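Local coordinates for UPF0141 protein yjdB (Campylobacter jejuni subsp. jejuni HB93-13, PDB 4TN0) that transfers phosphoethanolamine as a zinc-binding periplasmic enzyme of the alkaline phosphatase-like family, and is required for polymyxin resistance and motility, at residues Tyr38-Thr47 against Asp194-Ser205. Residues are numbered along the deposited sequence; the frame is centred on the assembly and turned at random.
Sequences YTKNDTNFYT and DNTLLYTDYLLS
The ring of Tyr46 is covered on one face by Tyr202. On the opposite face CD2 of Phe45, the preceding residue, lies over the ring centre. CB of Tyr202 sits over the first face, 3.9 Å from the ring centroid, as a CH-pi contact. The Tyr202 ring then turns its edge to the same face. The pair is T-shaped, with centroids 5.3 Å apart and planes at 76°. At the edge of the Tyr46 ring, CE1 meets CD1 of Leu198.

The Tyr38 ring meets Asp194 at its edge, and its OH bonds to OD2 of Asp194 at 2.5 Å, on the syn lone pair. Asn41 ND2 takes the anti lone pair of the same oxygen at 3.0 Å. The other carboxylate oxygen, OD1, accepts ND2 of Asn32.

Asp201 is held by four donors of residues 44-47. With CG anti to the backbone N (chi1 -162°), the carboxylate of Asp201 reaches out to the loop. OD2 accepts the backbone N of Thr47 at 2.8 Å, and a weak bond from N of Tyr46. OD1 accepts Thr47 OG1 at 2.7 Å and Asn44 ND2 at 2.8 Å, from opposite faces of the carboxylate. Asn44 ND2 comes from above the plane, 50° out of it; Thr47 OG1 comes on the syn side, tilted from the plane. OD1 of Asn44 accepts the backbone N of Leu35.

The contact fastens the loop between strands 18-24 and 53-59 to helix 186-211, whose Leu204 also touches strand 218-224 of the central sheet. Each aspartate is buried and receives several donors, which probably favours its charged form. Asp194 and Asp201, two helical turns apart, tie the loop to one side of the helix at two points.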
# COMPACT_ATOMS: atom_id res chain seq x y z
N TYR A 38 -2.37 2.12 -18.68
CA TYR A 38 -3.04 0.88 -19.09
C TYR A 38 -4.32 1.24 -19.82
O TYR A 38 -5.12 2.04 -19.34
CB TYR A 38 -3.31 0.00 -17.86
CG TYR A 38 -3.99 -1.33 -18.10
CD1 TYR A 38 -3.40 -2.33 -18.87
CD2 TYR A 38 -5.21 -1.61 -17.50
CE1 TYR A 38 -4.03 -3.56 -19.07
CE2 TYR A 38 -5.84 -2.82 -17.68
CZ TYR A 38 -5.25 -3.80 -18.46
OH TYR A 38 -5.93 -5.00 -18.61
N THR A 39 -4.55 0.65 -20.99
CA THR A 39 -5.67 1.10 -21.81
C THR A 39 -6.82 0.09 -22.02
O THR A 39 -7.94 0.49 -22.33
CB THR A 39 -5.13 1.52 -23.17
OG1 THR A 39 -4.26 0.48 -23.65
CG2 THR A 39 -4.29 2.76 -23.04
N LYS A 40 -6.58 -1.20 -21.79
CA LYS A 40 -7.58 -2.24 -22.03
C LYS A 40 -8.81 -1.99 -21.17
O LYS A 40 -9.91 -1.92 -21.69
CB LYS A 40 -7.00 -3.63 -21.73
CG LYS A 40 -7.99 -4.80 -21.79
CD LYS A 40 -7.94 -5.55 -23.11
CE LYS A 40 -8.99 -6.67 -23.17
NZ LYS A 40 -8.89 -7.67 -22.05
N ASN A 41 -8.62 -1.88 -19.86
CA ASN A 41 -9.73 -1.53 -18.96
C ASN A 41 -9.35 -0.35 -18.06
O ASN A 41 -8.22 -0.28 -17.59
CB ASN A 41 -10.15 -2.73 -18.10
CG ASN A 41 -10.60 -3.92 -18.95
OD1 ASN A 41 -11.27 -3.74 -19.97
ND2 ASN A 41 -10.26 -5.13 -18.52
N ASP A 42 -10.27 0.59 -17.87
CA ASP A 42 -10.00 1.77 -17.03
C ASP A 42 -10.09 1.43 -15.55
O ASP A 42 -11.09 1.76 -14.89
CB ASP A 42 -10.95 2.92 -17.36
CG ASP A 42 -10.61 4.19 -16.60
OD1 ASP A 42 -9.47 4.30 -16.11
OD2 ASP A 42 -11.49 5.08 -16.46
N THR A 43 -9.05 0.80 -15.03
CA THR A 43 -9.03 0.30 -13.64
C THR A 43 -9.05 1.41 -12.59
O THR A 43 -9.41 1.18 -11.43
CB THR A 43 -7.81 -0.57 -13.39
OG1 THR A 43 -6.64 0.16 -13.78
CG2 THR A 43 -7.89 -1.86 -14.18
N ASN A 44 -8.63 2.60 -12.98
CA ASN A 44 -8.53 3.71 -12.03
C ASN A 44 -9.60 4.78 -12.22
O ASN A 44 -9.34 5.97 -12.03
CB ASN A 44 -7.14 4.31 -12.13
CG ASN A 44 -6.07 3.30 -11.82
OD1 ASN A 44 -5.15 3.07 -12.61
ND2 ASN A 44 -6.16 2.70 -10.64
N PHE A 45 -10.78 4.34 -12.62
CA PHE A 45 -11.95 5.19 -12.83
C PHE A 45 -12.30 6.11 -11.66
O PHE A 45 -12.68 7.26 -11.86
CB PHE A 45 -13.14 4.29 -13.15
CG PHE A 45 -14.43 5.02 -13.33
CD1 PHE A 45 -14.72 5.65 -14.53
CD2 PHE A 45 -15.35 5.08 -12.30
CE1 PHE A 45 -15.92 6.31 -14.71
CE2 PHE A 45 -16.55 5.75 -12.46
CZ PHE A 45 -16.83 6.37 -13.67
N TYR A 46 -12.17 5.62 -10.43
CA TYR A 46 -12.61 6.40 -9.27
C TYR A 46 -11.59 7.41 -8.74
O TYR A 46 -11.94 8.58 -8.52
CB TYR A 46 -13.02 5.45 -8.15
CG TYR A 46 -14.22 4.63 -8.53
CD1 TYR A 46 -14.08 3.37 -9.10
CD2 TYR A 46 -15.50 5.14 -8.35
CE1 TYR A 46 -15.18 2.63 -9.46
CE2 TYR A 46 -16.62 4.40 -8.71
CZ TYR A 46 -16.46 3.14 -9.27
OH TYR A 46 -17.57 2.40 -9.63
N THR A 47 -10.36 6.98 -8.50
CA THR A 47 -9.34 7.90 -7.97
C THR A 47 -8.84 8.86 -9.07
O THR A 47 -8.16 9.84 -8.75
CB THR A 47 -8.14 7.16 -7.31
OG1 THR A 47 -7.56 6.22 -8.22
CG2 THR A 47 -8.60 6.41 -6.07
N ASP A 194 -8.52 -7.21 -13.32
CA ASP A 194 -8.78 -5.77 -13.41
C ASP A 194 -9.97 -5.31 -12.57
O ASP A 194 -9.97 -4.20 -11.99
CB ASP A 194 -8.99 -5.38 -14.87
CG ASP A 194 -7.70 -5.36 -15.64
OD1 ASP A 194 -6.63 -5.46 -15.00
OD2 ASP A 194 -7.73 -5.19 -16.88
N ASN A 195 -10.99 -6.16 -12.49
CA ASN A 195 -12.12 -5.89 -11.60
C ASN A 195 -11.65 -5.73 -10.17
O ASN A 195 -12.14 -4.85 -9.46
CB ASN A 195 -13.16 -7.01 -11.66
CG ASN A 195 -13.96 -7.00 -12.94
OD1 ASN A 195 -14.01 -6.00 -13.65
ND2 ASN A 195 -14.58 -8.13 -13.24
N THR A 196 -10.73 -6.58 -9.73
CA THR A 196 -10.23 -6.50 -8.37
C THR A 196 -9.51 -5.17 -8.15
O THR A 196 -9.56 -4.61 -7.06
CB THR A 196 -9.25 -7.65 -8.02
OG1 THR A 196 -8.01 -7.49 -8.73
CG2 THR A 196 -9.86 -8.95 -8.37
N LEU A 197 -8.84 -4.68 -9.19
CA LEU A 197 -8.15 -3.39 -9.12
C LEU A 197 -9.16 -2.24 -9.03
O LEU A 197 -8.95 -1.27 -8.28
CB LEU A 197 -7.24 -3.21 -10.34
CG LEU A 197 -6.04 -4.16 -10.50
CD1 LEU A 197 -5.26 -3.87 -11.77
CD2 LEU A 197 -5.10 -4.08 -9.29
N LEU A 198 -10.23 -2.35 -9.81
CA LEU A 198 -11.33 -1.39 -9.84
C LEU A 198 -11.96 -1.27 -8.46
O LEU A 198 -12.18 -0.17 -7.95
CB LEU A 198 -12.37 -1.81 -10.87
CG LEU A 198 -13.48 -0.81 -11.19
CD1 LEU A 198 -12.87 0.44 -11.82
CD2 LEU A 198 -14.46 -1.46 -12.16
N TYR A 199 -12.24 -2.41 -7.86
CA TYR A 199 -12.83 -2.43 -6.53
C TYR A 199 -11.90 -1.76 -5.52
O TYR A 199 -12.33 -0.94 -4.73
CB TYR A 199 -13.13 -3.86 -6.11
CG TYR A 199 -13.80 -4.02 -4.75
CD1 TYR A 199 -14.91 -3.26 -4.41
CD2 TYR A 199 -13.35 -4.97 -3.85
CE1 TYR A 199 -15.54 -3.43 -3.19
CE2 TYR A 199 -13.97 -5.14 -2.62
CZ TYR A 199 -15.07 -4.38 -2.30
OH TYR A 199 -15.68 -4.55 -1.08
N THR A 200 -10.62 -2.10 -5.59
CA THR A 200 -9.63 -1.45 -4.74
C THR A 200 -9.57 0.05 -5.05
O THR A 200 -9.48 0.86 -4.13
CB THR A 200 -8.24 -2.08 -4.90
OG1 THR A 200 -8.25 -3.37 -4.29
CG2 THR A 200 -7.17 -1.23 -4.21
N ASP A 201 -9.66 0.42 -6.32
CA ASP A 201 -9.65 1.83 -6.68
C ASP A 201 -10.84 2.58 -6.03
O ASP A 201 -10.66 3.65 -5.43
CB ASP A 201 -9.66 1.99 -8.19
CG ASP A 201 -9.22 3.38 -8.64
OD1 ASP A 201 -7.99 3.62 -8.70
OD2 ASP A 201 -10.08 4.22 -8.95
N TYR A 202 -12.03 2.00 -6.13
CA TYR A 202 -13.24 2.58 -5.53
C TYR A 202 -13.08 2.79 -4.03
O TYR A 202 -13.42 3.85 -3.50
CB TYR A 202 -14.45 1.68 -5.81
CG TYR A 202 -15.67 1.92 -4.93
CD1 TYR A 202 -15.91 1.13 -3.82
CD2 TYR A 202 -16.58 2.92 -5.24
CE1 TYR A 202 -17.02 1.34 -3.02
CE2 TYR A 202 -17.69 3.15 -4.44
CZ TYR A 202 -17.91 2.36 -3.34
OH TYR A 202 -19.03 2.57 -2.55
N LEU A 203 -12.57 1.77 -3.35
CA LEU A 203 -12.37 1.84 -1.92
C LEU A 203 -11.38 2.95 -1.55
O LEU A 203 -11.50 3.58 -0.48
CB LEU A 203 -11.88 0.51 -1.39
CG LEU A 203 -12.89 -0.62 -1.40
CD1 LEU A 203 -12.27 -1.80 -0.70
CD2 LEU A 203 -14.21 -0.22 -0.72
N LEU A 204 -10.39 3.17 -2.41
CA LEU A 204 -9.48 4.29 -2.19
C LEU A 204 -10.24 5.60 -2.23
O LEU A 204 -10.11 6.42 -1.33
CB LEU A 204 -8.33 4.29 -3.20
CG LEU A 204 -7.04 3.57 -2.81
CD1 LEU A 204 -7.24 2.17 -2.29
CD2 LEU A 204 -6.00 3.63 -3.94
N SER A 205 -11.08 5.80 -3.25
CA SER A 205 -11.76 7.08 -3.34
C SER A 205 -12.81 7.24 -2.23
O SER A 205 -13.09 8.35 -1.81
CB SER A 205 -12.37 7.28 -4.74
OG SER A 205 -13.57 6.56 -4.90